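Local coordinates for probable methyltransferase (Bordetella pertussis, PDB 3KTY), which probably methylates RNA with S-adenosyl-L-methionine as methyl donor, as a member of the TrmH (SpoU) family, at the interface of chains A and B. Numbering follows the deposited sequence. Chains: chain A/B, Probable methyltransferase.

The interface of chains A and B. Residues chain A 102-103, 146-147, 166-167; chain B 103, 166-167.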
# COMPACT_ATOMS: atom_id res chain seq x y z
N ILE A 102 -5.62 3.19 -11.25
CA ILE A 102 -4.97 4.15 -10.37
C ILE A 102 -3.63 4.62 -10.94
O ILE A 102 -3.17 5.70 -10.61
CB ILE A 102 -4.77 3.55 -8.94
CG1 ILE A 102 -4.24 4.60 -7.99
CG2 ILE A 102 -3.83 2.32 -8.97
CD1 ILE A 102 -5.25 5.70 -7.72
N ARG A 103 -2.99 3.80 -11.76
CA ARG A 103 -1.70 4.18 -12.33
C ARG A 103 -1.88 5.22 -13.47
O ARG A 103 -1.15 6.19 -13.52
CB ARG A 103 -0.92 2.93 -12.75
CG ARG A 103 0.24 3.18 -13.68
CD ARG A 103 1.62 3.04 -13.02
NE ARG A 103 1.74 2.09 -11.90
CZ ARG A 103 2.56 1.05 -11.87
NH1 ARG A 103 3.31 0.76 -12.94
NH2 ARG A 103 2.64 0.29 -10.78
N ILE A 146 -8.72 0.19 -8.36
CA ILE A 146 -7.51 -0.53 -7.98
C ILE A 146 -7.82 -1.96 -8.33
O ILE A 146 -8.70 -2.57 -7.71
CB ILE A 146 -7.22 -0.36 -6.50
CG1 ILE A 146 -7.06 1.13 -6.16
CG2 ILE A 146 -6.00 -1.14 -6.09
CD1 ILE A 146 -6.35 1.39 -4.87
N PRO A 147 -7.17 -2.49 -9.38
CA PRO A 147 -7.40 -3.86 -9.88
C PRO A 147 -6.70 -4.88 -8.97
O PRO A 147 -5.65 -5.38 -9.35
CB PRO A 147 -6.75 -3.84 -11.28
CG PRO A 147 -5.60 -2.83 -11.16
CD PRO A 147 -6.14 -1.77 -10.17
N TRP A 166 0.58 6.17 -2.74
CA TRP A 166 1.87 5.71 -3.27
C TRP A 166 1.95 6.02 -4.79
O TRP A 166 2.89 6.66 -5.26
CB TRP A 166 2.14 4.21 -2.90
CG TRP A 166 3.00 3.58 -3.85
CD1 TRP A 166 2.64 2.70 -4.80
CD2 TRP A 166 4.40 3.84 -4.05
NE1 TRP A 166 3.72 2.37 -5.58
CE2 TRP A 166 4.82 3.06 -5.14
CE3 TRP A 166 5.33 4.68 -3.40
CZ2 TRP A 166 6.12 3.09 -5.63
CZ3 TRP A 166 6.64 4.69 -3.88
CH2 TRP A 166 7.02 3.90 -4.97
N GLU A 167 0.94 5.64 -5.55
CA GLU A 167 0.88 5.97 -7.00
C GLU A 167 1.05 7.45 -7.31
O GLU A 167 1.81 7.86 -8.20
CB GLU A 167 -0.45 5.49 -7.55
CG GLU A 167 -0.46 3.91 -7.70
CD GLU A 167 0.51 3.37 -8.77
OE1 GLU A 167 0.96 4.14 -9.64
OE2 GLU A 167 0.83 2.16 -8.76
N ARG B 103 9.50 -0.07 -8.45
CA ARG B 103 8.81 -0.11 -9.74
C ARG B 103 9.71 -0.74 -10.84
O ARG B 103 9.24 -1.55 -11.61
CB ARG B 103 8.28 1.28 -10.10
CG ARG B 103 7.88 1.48 -11.54
CD ARG B 103 6.37 1.53 -11.77
NE ARG B 103 5.54 2.08 -10.68
CZ ARG B 103 4.74 3.14 -10.78
NH1 ARG B 103 4.69 3.83 -11.93
NH2 ARG B 103 3.98 3.50 -9.76
N TRP B 166 1.72 -4.84 -4.41
CA TRP B 166 0.92 -4.11 -5.39
C TRP B 166 1.75 -3.90 -6.69
O TRP B 166 1.31 -4.25 -7.78
CB TRP B 166 0.33 -2.79 -4.78
CG TRP B 166 0.10 -1.80 -5.78
CD1 TRP B 166 0.84 -0.71 -6.01
CD2 TRP B 166 -0.90 -1.84 -6.80
NE1 TRP B 166 0.36 -0.03 -7.11
CE2 TRP B 166 -0.71 -0.71 -7.62
CE3 TRP B 166 -1.94 -2.74 -7.11
CZ2 TRP B 166 -1.50 -0.44 -8.73
CZ3 TRP B 166 -2.75 -2.46 -8.22
CH2 TRP B 166 -2.52 -1.32 -9.01
N GLU B 167 2.96 -3.40 -6.57
CA GLU B 167 3.86 -3.25 -7.74
C GLU B 167 4.05 -4.52 -8.55
O GLU B 167 3.98 -4.54 -9.79
CB GLU B 167 5.22 -2.76 -7.25
CG GLU B 167 5.14 -1.22 -6.84
CD GLU B 167 4.90 -0.27 -8.03
OE1 GLU B 167 5.11 -0.67 -9.19
OE2 GLU B 167 4.51 0.89 -7.81
O HOH W 1 4.49 -2.02 -11.18
O HOH W 2 2.45 6.00 -10.36
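A:Trp166 and B:Glu167 meet beside the two-fold axis that relates the SpoU domains of this TrmH-family methyltransferase, and B:Trp166 and A:Glu167 repeat the contact. Enzymes of this family typically work as dimers, which suggests that the pairing is biological. Helices 157-172 and 102-115 of both chains supply the polar centre.

Each indole NE1 donates to OE2 of the opposite carboxylate, 2.8 Å for B:Trp166 NE1 to A:Glu167 OE2. The oxygen lies in the ring plane and accepts through its anti lone pair, the carboxylate standing nearly perpendicular to the ring (89°). Its syn lone pair takes NH2 of the arginine in its own chain, A:Arg103 NH2 to A:Glu167 OE2 at 3.3 Å, so one oxygen joins both subunits. Tryptophan suits this place because it couples an N-H donor to a broad apolar surface.

Salt bridges link A:Arg103 NH2 to B:Glu167 OE1 at 3.1 Å, where the hydrogen bond itself is weak, and tie each arginine to its own glutamate. Water 1 bridges A:Arg103 NH2 with OE1 and the backbone O of B:Glu167. Bends at chi2 (107°) and chi3 bring each guanidinium edge against its own chain's carboxylate, leaving one face for the partner arginine. There A:Arg103 and B:Arg103 stack face to face from opposite directions, their planes parallel within 1°; the carboxylates probably offset their like charges. Conversely, the arginines should ease the proximity of A:Glu167 OE2 and B:Glu167 OE2, 4.0 Å apart.

Modest apolar contacts engage the benzo end of B:Trp166. The CG2 methyl of A:Ile102 reaches B:Trp166 CZ2 at 3.6 Å, and CD of A:Pro147 lies 3.8 Å from B:Trp166 CH2. Isoleucine and proline suit this as compact, apolar side chains, with A:Ile146 CG2 more distant near CZ3.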